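Long-range contact in HRDC domain-containing protein (PDB 3CYM), which is uncharacterised but probably acts as a ribonuclease D-like 3'-5' exonuclease that binds nucleic acid: residues A[39-47]-A[94-104]. Residues are numbered along the deposited sequence; the frame is centred on the assembly and turned at random. Where two conformers were deposited one is given.
Sequences GSLAADAER and AVWILHDSLQD. With NA (sodium ion), chain B; NA (sodium ion), chain C.
Leu41 and Trp96 sit side by side where two parallel strands, 40-47 and 95-98, join in the central mixed sheet of the RNase H-like exonuclease fold. Three backbone hydrogen bonds join the strands: Leu41 N to Val95 O, Ile97 N to Leu41 O (2.8 Å) and Ala43 N to Ile97 O. Leu41 CG lies opposite the backbone N (chi1 -175°), which carries CD2 over the indole face, 3.8 Å from the centroid of the six-membered ring, a CH-pi contact. The small bump of Ala43 CB fits beside Trp96 CE3 (3.9 Å), and Phe108 meets the indole edge-to-face. Were Trp96 an alanine, Leu41 CD2 would probably lose its flat seat and a gap would open beside Ala43. On the opposite face, Ile97 CD1 lies against Ser40 CB (3.6 Å), with Leu176 of helix 176-190 touching Ile97.

Past Leu98 the second segment swings away and returns as the start of helix 101-111, carrying Asp104 back to the metal end of strand 40-47. Asp44 bridges two sodium ions, OD2 to one at 2.7 Å and OD1 to the other; Glu46 and Asp172 also bind the first, consistent with an exonuclease metal site. A water on the second sodium lies 2.6 Å from Asp104 OD2, while Arg47 NH1 points straight at Asp104 OD1 in a salt bridge modelled at 2.5 Å, a doubtfully short length.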
loop_
_atom_site.group_PDB
_atom_site.type_symbol
_atom_site.label_atom_id
_atom_site.label_comp_id
_atom_site.label_asym_id
_atom_site.label_seq_id
_atom_site.Cartn_x
_atom_site.Cartn_y
_atom_site.Cartn_z
ATOM N N GLY A 39 0.849 3.676 -27.940
ATOM C CA GLY A 39 -0.017 4.071 -26.837
ATOM C C GLY A 39 0.487 3.644 -25.469
ATOM O O GLY A 39 1.644 3.242 -25.313
ATOM N N SER A 40 -0.408 3.702 -24.488
ATOM C CA SER A 40 -0.064 3.561 -23.077
ATOM C C SER A 40 0.210 2.129 -22.615
ATOM O O SER A 40 -0.271 1.161 -23.207
ATOM C CB SER A 40 -1.179 4.146 -22.211
ATOM O OG SER A 40 -1.424 5.499 -22.515
ATOM N N LEU A 41 0.973 2.022 -21.532
ATOM C CA LEU A 41 1.293 0.748 -20.917
ATOM C C LEU A 41 0.379 0.498 -19.717
ATOM O O LEU A 41 0.498 1.161 -18.684
ATOM C CB LEU A 41 2.760 0.722 -20.474
ATOM C CG LEU A 41 3.305 -0.596 -19.902
ATOM C CD1 LEU A 41 3.542 -1.641 -20.992
ATOM C CD2 LEU A 41 4.575 -0.360 -19.131
ATOM N N ALA A 42 -0.551 -0.440 -19.870
ATOM C CA ALA A 42 -1.331 -0.950 -18.741
ATOM C C ALA A 42 -0.399 -1.755 -17.841
ATOM O O ALA A 42 0.291 -2.647 -18.324
ATOM C CB ALA A 42 -2.462 -1.827 -19.247
ATOM N N ALA A 43 -0.367 -1.436 -16.546
ATOM C CA ALA A 43 0.542 -2.099 -15.602
ATOM C C ALA A 43 -0.128 -2.545 -14.303
ATOM O O ALA A 43 -1.133 -1.973 -13.888
ATOM C CB ALA A 43 1.731 -1.212 -15.293
ATOM N N ASP A 44 0.441 -3.578 -13.681
ATOM C CA ASP A 44 0.038 -4.044 -12.345
ATOM C C ASP A 44 1.102 -4.972 -11.758
ATOM O O ASP A 44 2.053 -5.348 -12.449
ATOM C CB ASP A 44 -1.312 -4.774 -12.402
ATOM C CG ASP A 44 -2.074 -4.687 -11.110
ATOM O OD1 ASP A 44 -1.624 -3.985 -10.185
ATOM O OD2 ASP A 44 -3.131 -5.333 -10.986
ATOM N N ALA A 45 0.939 -5.346 -10.488
ATOM C CA ALA A 45 1.847 -6.279 -9.830
ATOM C C ALA A 45 1.132 -7.060 -8.748
ATOM O O ALA A 45 0.227 -6.547 -8.088
ATOM C CB ALA A 45 3.036 -5.549 -9.239
ATOM N N GLU A 46 1.557 -8.303 -8.559
ATOM C CA GLU A 46 1.041 -9.123 -7.477
ATOM C C GLU A 46 2.112 -9.393 -6.432
ATOM O O GLU A 46 3.285 -9.560 -6.759
ATOM C CB GLU A 46 0.485 -10.445 -8.004
ATOM C CG GLU A 46 -0.631 -10.319 -9.054
ATOM C CD GLU A 46 -1.777 -9.408 -8.631
ATOM O OE1 GLU A 46 -2.274 -9.534 -7.497
ATOM O OE2 GLU A 46 -2.200 -8.550 -9.439
ATOM N N ARG A 47 1.693 -9.439 -5.172
ATOM C CA ARG A 47 2.601 -9.762 -4.080
ATOM C C ARG A 47 2.003 -10.788 -3.118
ATOM O O ARG A 47 0.786 -10.919 -2.998
ATOM C CB ARG A 47 3.073 -8.501 -3.355
ATOM C CG ARG A 47 1.980 -7.602 -2.843
ATOM C CD ARG A 47 2.519 -6.192 -2.615
ATOM N NE ARG A 47 2.913 -5.574 -3.878
ATOM C CZ ARG A 47 2.119 -4.820 -4.633
ATOM N NH1 ARG A 47 2.580 -4.320 -5.766
ATOM N NH2 ARG A 47 0.874 -4.552 -4.262
ATOM N N ALA A 94 6.409 6.299 -22.441
ATOM C CA ALA A 94 4.994 5.938 -22.504
ATOM C C ALA A 94 4.305 6.085 -21.150
ATOM O O ALA A 94 4.938 5.979 -20.096
ATOM C CB ALA A 94 4.823 4.512 -23.033
ATOM N N VAL A 95 3.010 6.335 -21.195
ATOM C CA VAL A 95 2.197 6.528 -20.008
ATOM C C VAL A 95 1.919 5.170 -19.360
ATOM O O VAL A 95 1.431 4.254 -20.007
ATOM C CB VAL A 95 0.866 7.261 -20.357
ATOM C CG1 VAL A 95 -0.050 7.367 -19.132
ATOM C CG2 VAL A 95 1.144 8.647 -20.922
ATOM N N TRP A 96 2.256 5.039 -18.095
ATOM C CA TRP A 96 1.898 3.851 -17.346
ATOM C C TRP A 96 0.515 4.067 -16.733
ATOM O O TRP A 96 0.262 5.099 -16.106
ATOM C CB TRP A 96 2.932 3.587 -16.259
ATOM C CG TRP A 96 4.285 3.160 -16.760
ATOM C CD1 TRP A 96 5.021 3.744 -17.749
ATOM C CD2 TRP A 96 5.078 2.071 -16.264
ATOM N NE1 TRP A 96 6.212 3.082 -17.911
ATOM C CE2 TRP A 96 6.274 2.049 -17.014
ATOM C CE3 TRP A 96 4.893 1.110 -15.262
ATOM C CZ2 TRP A 96 7.282 1.102 -16.794
ATOM C CZ3 TRP A 96 5.901 0.175 -15.040
ATOM C CH2 TRP A 96 7.075 0.179 -15.804
ATOM N N ILE A 97 -0.390 3.119 -16.953
ATOM C CA ILE A 97 -1.692 3.131 -16.302
ATOM C C ILE A 97 -1.670 2.162 -15.127
ATOM O O ILE A 97 -1.420 0.954 -15.292
ATOM C CB ILE A 97 -2.850 2.761 -17.249
ATOM C CG1 ILE A 97 -2.754 3.516 -18.565
ATOM C CG2 ILE A 97 -4.185 3.070 -16.601
ATOM C CD1 ILE A 97 -3.389 2.758 -19.677
ATOM N N LEU A 98 -1.913 2.711 -13.944
ATOM C CA LEU A 98 -1.928 1.956 -12.705
ATOM C C LEU A 98 -3.184 2.341 -11.939
ATOM O O LEU A 98 -3.638 3.481 -12.026
ATOM C CB LEU A 98 -0.686 2.278 -11.866
ATOM C CG LEU A 98 0.646 1.546 -12.108
ATOM C CD1 LEU A 98 1.383 2.054 -13.326
ATOM C CD2 LEU A 98 1.553 1.676 -10.898
ATOM N N HIS A 99 -3.763 1.381 -11.225
ATOM C CA HIS A 99 -4.887 1.655 -10.333
ATOM C C HIS A 99 -4.317 1.683 -8.930
ATOM O O HIS A 99 -3.851 0.650 -8.442
ATOM C CB HIS A 99 -5.963 0.565 -10.454
ATOM C CG HIS A 99 -7.250 0.915 -9.775
ATOM N ND1 HIS A 99 -8.228 1.677 -10.378
ATOM C CD2 HIS A 99 -7.711 0.627 -8.534
ATOM C CE1 HIS A 99 -9.239 1.834 -9.543
ATOM N NE2 HIS A 99 -8.950 1.206 -8.418
ATOM N N ASP A 100 -4.334 2.865 -8.308
ATOM C CA ASP A 100 -3.686 3.127 -7.009
ATOM C C ASP A 100 -2.181 2.892 -7.132
ATOM O O ASP A 100 -1.644 1.876 -6.674
ATOM C CB ASP A 100 -4.330 2.306 -5.868
ATOM C CG ASP A 100 -3.774 2.649 -4.484
ATOM O OD1 ASP A 100 -3.109 3.695 -4.312
ATOM O OD2 ASP A 100 -4.013 1.852 -3.555
ATOM N N SER A 101 -1.519 3.858 -7.762
ATOM C CA SER A 101 -0.122 3.751 -8.156
ATOM C C SER A 101 0.863 3.722 -6.993
ATOM O O SER A 101 1.981 3.244 -7.152
ATOM C CB SER A 101 0.244 4.884 -9.118
ATOM O OG SER A 101 0.195 6.144 -8.466
ATOM N N LEU A 102 0.449 4.209 -5.825
ATOM C CA LEU A 102 1.309 4.190 -4.644
ATOM C C LEU A 102 1.612 2.766 -4.158
ATOM O O LEU A 102 2.599 2.542 -3.451
ATOM C CB LEU A 102 0.702 5.044 -3.525
ATOM C CG LEU A 102 1.110 6.524 -3.406
ATOM C CD1 LEU A 102 1.684 7.154 -4.690
ATOM C CD2 LEU A 102 -0.047 7.370 -2.847
ATOM N N GLN A 103 0.766 1.816 -4.549
ATOM C CA GLN A 103 0.961 0.404 -4.228
ATOM C C GLN A 103 2.060 -0.287 -5.044
ATOM O O GLN A 103 2.859 -1.032 -4.484
ATOM C CB GLN A 103 -0.358 -0.362 -4.360
ATOM C CG GLN A 103 -0.965 -0.852 -3.037
ATOM C CD GLN A 103 -1.033 0.214 -1.947
ATOM O OE1 GLN A 103 -0.428 0.062 -0.884
ATOM N NE2 GLN A 103 -1.770 1.294 -2.202
ATOM N N ASP A 104 2.096 -0.047 -6.357
ATOM C CA ASP A 104 3.019 -0.775 -7.239
ATOM C C ASP A 104 4.283 -0.031 -7.658
ATOM O O ASP A 104 5.237 -0.658 -8.121
ATOM C CB ASP A 104 2.309 -1.277 -8.498
ATOM C CG ASP A 104 1.114 -2.142 -8.189
ATOM O OD1 ASP A 104 1.129 -2.889 -7.186
ATOM O OD2 ASP A 104 0.134 -2.069 -8.959
HETATM NA NA NA B . -3.990 -6.662 -8.847
HETATM NA NA NA C . -2.185 -3.413 -7.546
HETATM O O HOH W 1 -2.766 -1.415 -11.945
HETATM O O HOH W 2 -2.253 -6.114 -7.346
HETATM O O HOH W 3 -4.753 -8.049 -6.936
HETATM O O HOH W 4 5.152 -3.335 -7.483
HETATM O O HOH W 5 -2.367 -1.609 -9.396
HETATM O O HOH W 6 -2.564 -1.275 -6.488
HETATM O O HOH W 7 -4.285 -4.368 -8.377
#